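Local coordinates for protein uncharacterized RNA methyltransferase pyrab10780 (Pyrococcus abyssi, PDB 2JJQ) that catalyses S-adenosyl-L-methionine-dependent methylation of uridine 54 in tRNA, forming 5-methyluridine, at residues 27-30 with 31-35; 305-308 with 309-313. All coordinates share one frame; numbering follows the deposited sequence.

Interaction 1 (27-30 with 31-35); sequences KLND and DGFGV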
loop_
_atom_site.group_PDB
_atom_site.type_symbol
_atom_site.label_atom_id
_atom_site.label_comp_id
_atom_site.label_asym_id
_atom_site.label_seq_id
_atom_site.Cartn_x
_atom_site.Cartn_y
_atom_site.Cartn_z
ATOM N N LYS A 27 1.480 -11.566 -24.038
ATOM C CA LYS A 27 0.860 -11.416 -22.733
ATOM C C LYS A 27 1.866 -10.796 -21.753
ATOM O O LYS A 27 3.038 -10.567 -22.086
ATOM C CB LYS A 27 0.386 -12.787 -22.224
ATOM C CG LYS A 27 1.505 -13.686 -21.740
ATOM C CD LYS A 27 0.957 -14.796 -20.872
ATOM C CE LYS A 27 1.837 -15.060 -19.684
ATOM N NZ LYS A 27 1.135 -15.956 -18.699
ATOM N N LEU A 28 1.376 -10.489 -20.548
ATOM C CA LEU A 28 2.232 -10.038 -19.473
ATOM C C LEU A 28 2.388 -11.207 -18.498
ATOM O O LEU A 28 1.441 -11.964 -18.265
ATOM C CB LEU A 28 1.581 -8.851 -18.731
ATOM C CG LEU A 28 1.273 -7.650 -19.626
ATOM C CD1 LEU A 28 0.724 -6.457 -18.833
ATOM C CD2 LEU A 28 2.523 -7.237 -20.375
ATOM N N ASN A 29 3.539 -11.335 -17.890
ATOM C CA ASN A 29 3.611 -12.334 -16.843
ATOM C C ASN A 29 3.058 -11.737 -15.535
ATOM O O ASN A 29 2.570 -10.581 -15.506
ATOM C CB ASN A 29 5.018 -12.921 -16.708
ATOM C CG ASN A 29 5.984 -11.983 -16.056
ATOM O OD1 ASN A 29 5.647 -10.856 -15.676
ATOM N ND2 ASN A 29 7.233 -12.435 -15.940
ATOM N N ASP A 30 3.161 -12.502 -14.458
ATOM C CA ASP A 30 2.554 -12.078 -13.206
ATOM C C ASP A 30 3.198 -10.817 -12.604
ATOM O O ASP A 30 2.550 -10.147 -11.805
ATOM C CB ASP A 30 2.519 -13.238 -12.192
ATOM C CG ASP A 30 1.425 -14.255 -12.490
ATOM O OD1 ASP A 30 0.729 -14.171 -13.526
ATOM O OD2 ASP A 30 1.263 -15.182 -11.676
ATOM N N ASP A 31 4.448 -10.493 -12.949
ATOM C CA ASP A 31 5.042 -9.220 -12.504
ATOM C C ASP A 31 4.768 -8.079 -13.473
ATOM O O ASP A 31 5.204 -6.955 -13.296
ATOM C CB ASP A 31 6.554 -9.342 -12.247
ATOM C CG ASP A 31 6.879 -10.396 -11.187
ATOM O OD1 ASP A 31 6.365 -10.275 -10.051
ATOM O OD2 ASP A 31 7.614 -11.361 -11.505
ATOM N N GLY A 32 4.016 -8.354 -14.517
ATOM C CA GLY A 32 3.705 -7.281 -15.430
ATOM C C GLY A 32 4.638 -7.143 -16.608
ATOM O O GLY A 32 4.529 -6.174 -17.352
ATOM N N PHE A 33 5.537 -8.100 -16.822
ATOM C CA PHE A 33 6.509 -7.964 -17.925
ATOM C C PHE A 33 5.972 -8.620 -19.188
ATOM O O PHE A 33 5.372 -9.691 -19.101
ATOM C CB PHE A 33 7.847 -8.613 -17.555
ATOM C CG PHE A 33 8.470 -7.995 -16.338
ATOM C CD1 PHE A 33 8.225 -6.666 -16.040
ATOM C CD2 PHE A 33 9.239 -8.733 -15.482
ATOM C CE1 PHE A 33 8.762 -6.076 -14.906
ATOM C CE2 PHE A 33 9.790 -8.149 -14.344
ATOM C CZ PHE A 33 9.550 -6.829 -14.057
ATOM N N GLY A 34 6.168 -7.978 -20.349
ATOM C CA GLY A 34 5.718 -8.589 -21.606
ATOM C C GLY A 34 6.461 -9.911 -21.878
ATOM O O GLY A 34 7.643 -10.019 -21.569
ATOM N N VAL A 35 5.741 -10.901 -22.418
ATOM C CA VAL A 35 6.308 -12.227 -22.765
ATOM C C VAL A 35 6.350 -12.260 -24.294
ATOM O O VAL A 35 5.302 -12.193 -24.965
ATOM C CB VAL A 35 5.416 -13.405 -22.263
ATOM C CG1 VAL A 35 6.029 -14.776 -22.625
ATOM C CG2 VAL A 35 5.105 -13.308 -20.752
HETATM O O HOH W 1 9.372 -11.498 -14.012
#
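Residues 27-30 and 31-35 run nearly antiparallel through a tight 3:5 hairpin, closed by a type I turn from Asn29 to Gly32 with a G1 bulge, in which Gly32 N donates to Asn29 O (2.8 Å). Next to the turn, Asn29 N donates to Phe33 O (2.7 Å) and Val35 N to Lys27 O (2.7 Å), while Gly32 takes a positive phi of 93° to bring the chain back.

The side chain that organises the loop is Asn29. Its CG is tucked between the backbone N and the carbonyl carbon (chi1 74°), which folds the amide inward over the turn. There OD1 receives Phe33 N at 3.0 Å, a fairly straight bond that arrives from above the amide carbonyl plane, and a weak, strongly bent one from Asp31 N. The amide lies alongside Phe33, its plane 41° from the ring. On its other end, ND2 donates to a water that in turn donates to Asp31 OD2, so that the water bridges the Asn29 and Asp31 side chains.

Further from the turn, Lys27 CG lies beside Val35 CG2 (3.8 Å), and on the other face Leu28 CD2 rests 3.7 Å from Gly34 CA.

In the TRAM domain this hairpin joins strand 24-28 to strand 34-36, which pairs onward with strand 39-41 through Gly34 and Val41. Helix 97-112 packs alongside: Leu28 touches Tyr99 and Phe103, and Asp30 forms a salt bridge with Arg110.

Interaction 2 (305-308 with 309-313); sequences GIYL and AKRGF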
loop_
_atom_site.group_PDB
_atom_site.type_symbol
_atom_site.label_atom_id
_atom_site.label_comp_id
_atom_site.label_asym_id
_atom_site.label_seq_id
_atom_site.Cartn_x
_atom_site.Cartn_y
_atom_site.Cartn_z
ATOM N N GLY A 305 -11.626 -3.585 12.149
ATOM C CA GLY A 305 -12.235 -3.738 13.475
ATOM C C GLY A 305 -12.996 -2.505 13.914
ATOM O O GLY A 305 -14.104 -2.621 14.444
ATOM N N ILE A 306 -12.464 -1.324 13.603
ATOM C CA ILE A 306 -13.099 -0.112 14.069
ATOM C C ILE A 306 -14.372 0.124 13.252
ATOM O O ILE A 306 -15.390 0.550 13.799
ATOM C CB ILE A 306 -12.168 1.054 13.993
ATOM C CG1 ILE A 306 -11.024 0.848 15.021
ATOM C CG2 ILE A 306 -12.910 2.391 14.315
ATOM C CD1 ILE A 306 -9.838 1.709 14.723
ATOM N N TYR A 307 -14.274 -0.125 11.955
ATOM C CA TYR A 307 -15.415 0.087 11.036
ATOM C C TYR A 307 -16.531 -0.868 11.489
ATOM O O TYR A 307 -17.714 -0.512 11.584
ATOM C CB TYR A 307 -15.029 -0.208 9.607
ATOM C CG TYR A 307 -16.094 0.182 8.619
ATOM C CD1 TYR A 307 -16.093 1.481 8.055
ATOM C CD2 TYR A 307 -17.109 -0.725 8.245
ATOM C CE1 TYR A 307 -17.079 1.872 7.115
ATOM C CE2 TYR A 307 -18.080 -0.321 7.329
ATOM C CZ TYR A 307 -18.081 0.951 6.795
ATOM O OH TYR A 307 -19.084 1.318 5.889
ATOM N N LEU A 308 -16.170 -2.094 11.783
ATOM C CA LEU A 308 -17.132 -3.044 12.207
ATOM C C LEU A 308 -17.761 -2.674 13.557
ATOM O O LEU A 308 -18.965 -2.887 13.760
ATOM C CB LEU A 308 -16.553 -4.452 12.272
ATOM C CG LEU A 308 -16.336 -5.099 10.895
ATOM C CD1 LEU A 308 -15.896 -6.524 11.114
ATOM C CD2 LEU A 308 -17.571 -5.115 10.067
ATOM N N ALA A 309 -16.949 -2.191 14.491
ATOM C CA ALA A 309 -17.463 -1.716 15.782
ATOM C C ALA A 309 -18.486 -0.578 15.526
ATOM O O ALA A 309 -19.547 -0.510 16.163
ATOM C CB ALA A 309 -16.293 -1.200 16.655
ATOM N N LYS A 310 -18.183 0.317 14.613
ATOM C CA LYS A 310 -19.138 1.401 14.246
ATOM C C LYS A 310 -20.477 0.836 13.710
ATOM O O LYS A 310 -21.574 1.411 13.992
ATOM C CB LYS A 310 -18.544 2.364 13.203
ATOM C CG LYS A 310 -19.408 3.623 13.039
ATOM C CD LYS A 310 -19.100 4.695 14.093
ATOM C CE LYS A 310 -19.914 5.984 13.763
ATOM N NZ LYS A 310 -19.669 6.929 14.869
ATOM N N ARG A 311 -20.386 -0.298 13.017
ATOM C CA ARG A 311 -21.567 -0.978 12.397
ATOM C C ARG A 311 -22.308 -1.840 13.445
ATOM O O ARG A 311 -23.383 -2.428 13.153
ATOM C CB ARG A 311 -21.074 -1.859 11.248
ATOM C CG ARG A 311 -20.539 -1.101 10.056
ATOM C CD ARG A 311 -21.595 -0.168 9.475
ATOM N NE ARG A 311 -20.797 1.018 9.236
ATOM C CZ ARG A 311 -20.911 2.226 9.756
ATOM N NH1 ARG A 311 -21.967 2.666 10.450
ATOM N NH2 ARG A 311 -19.959 3.056 9.426
ATOM N N GLY A 312 -21.763 -1.925 14.651
ATOM C CA GLY A 312 -22.449 -2.545 15.794
ATOM C C GLY A 312 -21.950 -3.933 16.213
ATOM O O GLY A 312 -22.535 -4.597 17.126
ATOM N N PHE A 313 -20.872 -4.416 15.575
ATOM C CA PHE A 313 -20.322 -5.697 15.972
ATOM C C PHE A 313 -19.555 -5.597 17.266
ATOM O O PHE A 313 -19.106 -4.506 17.649
ATOM C CB PHE A 313 -19.376 -6.265 14.880
ATOM C CG PHE A 313 -20.097 -6.640 13.605
ATOM C CD1 PHE A 313 -20.602 -7.943 13.418
ATOM C CD2 PHE A 313 -20.319 -5.693 12.616
ATOM C CE1 PHE A 313 -21.293 -8.269 12.227
ATOM C CE2 PHE A 313 -21.002 -6.012 11.438
ATOM C CZ PHE A 313 -21.483 -7.313 11.242
#
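Leu308 O is the acceptor that ends the helix: Phe313 N reaches it at 3.0 Å in a fairly straight bond, and Arg311 N adds a weak, bent one. With Gly312 N bonded to Ala309 O (3.0 Å) and Gly312 at a positive phi of 105°, this is a Schellman motif, which turns the chain out of the helix and toward the next strand. The regular helical bonds precede it: Ala309 N to Gly305 O, Lys310 N to Ile306 O and, more bent, Arg311 N to Tyr307 O.

One turn apart, Tyr307 and Arg311 form a cation-pi pair, with Arg311 CZ 4.7 Å from the centre of the Tyr307 ring and over its face. The guanidinium does not lie flat on the ring; the planes are 75° apart and it presents an edge, NE coming within 3.6 Å of Tyr307 CE2. Bends at chi2 and chi3 curl the arginine back over the tyrosine. Both polar ends have further partners, Tyr307 OH bonding to Asp259 and Arg311 NH2 making a salt bridge with Asp260, which help to hold the two groups against each other.

Apolar packing lies on another side of the helix end. Phe313 turns its edge to the peptide, CD2 standing 3.3 Å from Leu308 O, and Leu308 CD2 packs against the CD2-CE2 side of the Phe313 ring from out of its plane, 3.8 Å from Phe313 CD2.

This is the C-terminal end of helix 303-310 in a beta-alpha-beta unit, between strands 293-297 and 314-319 of the catalytic domain. Helix 275-288 covers Tyr307 through Val282, Arg283 and Ser286, strand 261-265 adds Val261 and Tyr263, and Ile306 packs on helix 322-335.

How the interactions relate
Interaction 1 comes first along the chain, in the N-terminal TRAM domain, and interaction 2 far later, in the C-terminal methyltransferase domain. Their centres lie about 40 Å apart on opposite sides of the chain's centre, with about 29 Å between nearest atoms, and they share no sheet or helix. The hairpin belongs to a small antiparallel sheet, whereas helix 303-310 connects the neighbouring parallel strands 293-297 and 314-319 of the large mixed sheet, with Gly305 about 8 Å from the bound S-adenosyl-L-homocysteine. Both are local, one a hairpin and the other a helix end, each with a glycine at positive phi. The tRNA site probably forms where these domains meet the central iron-sulfur region.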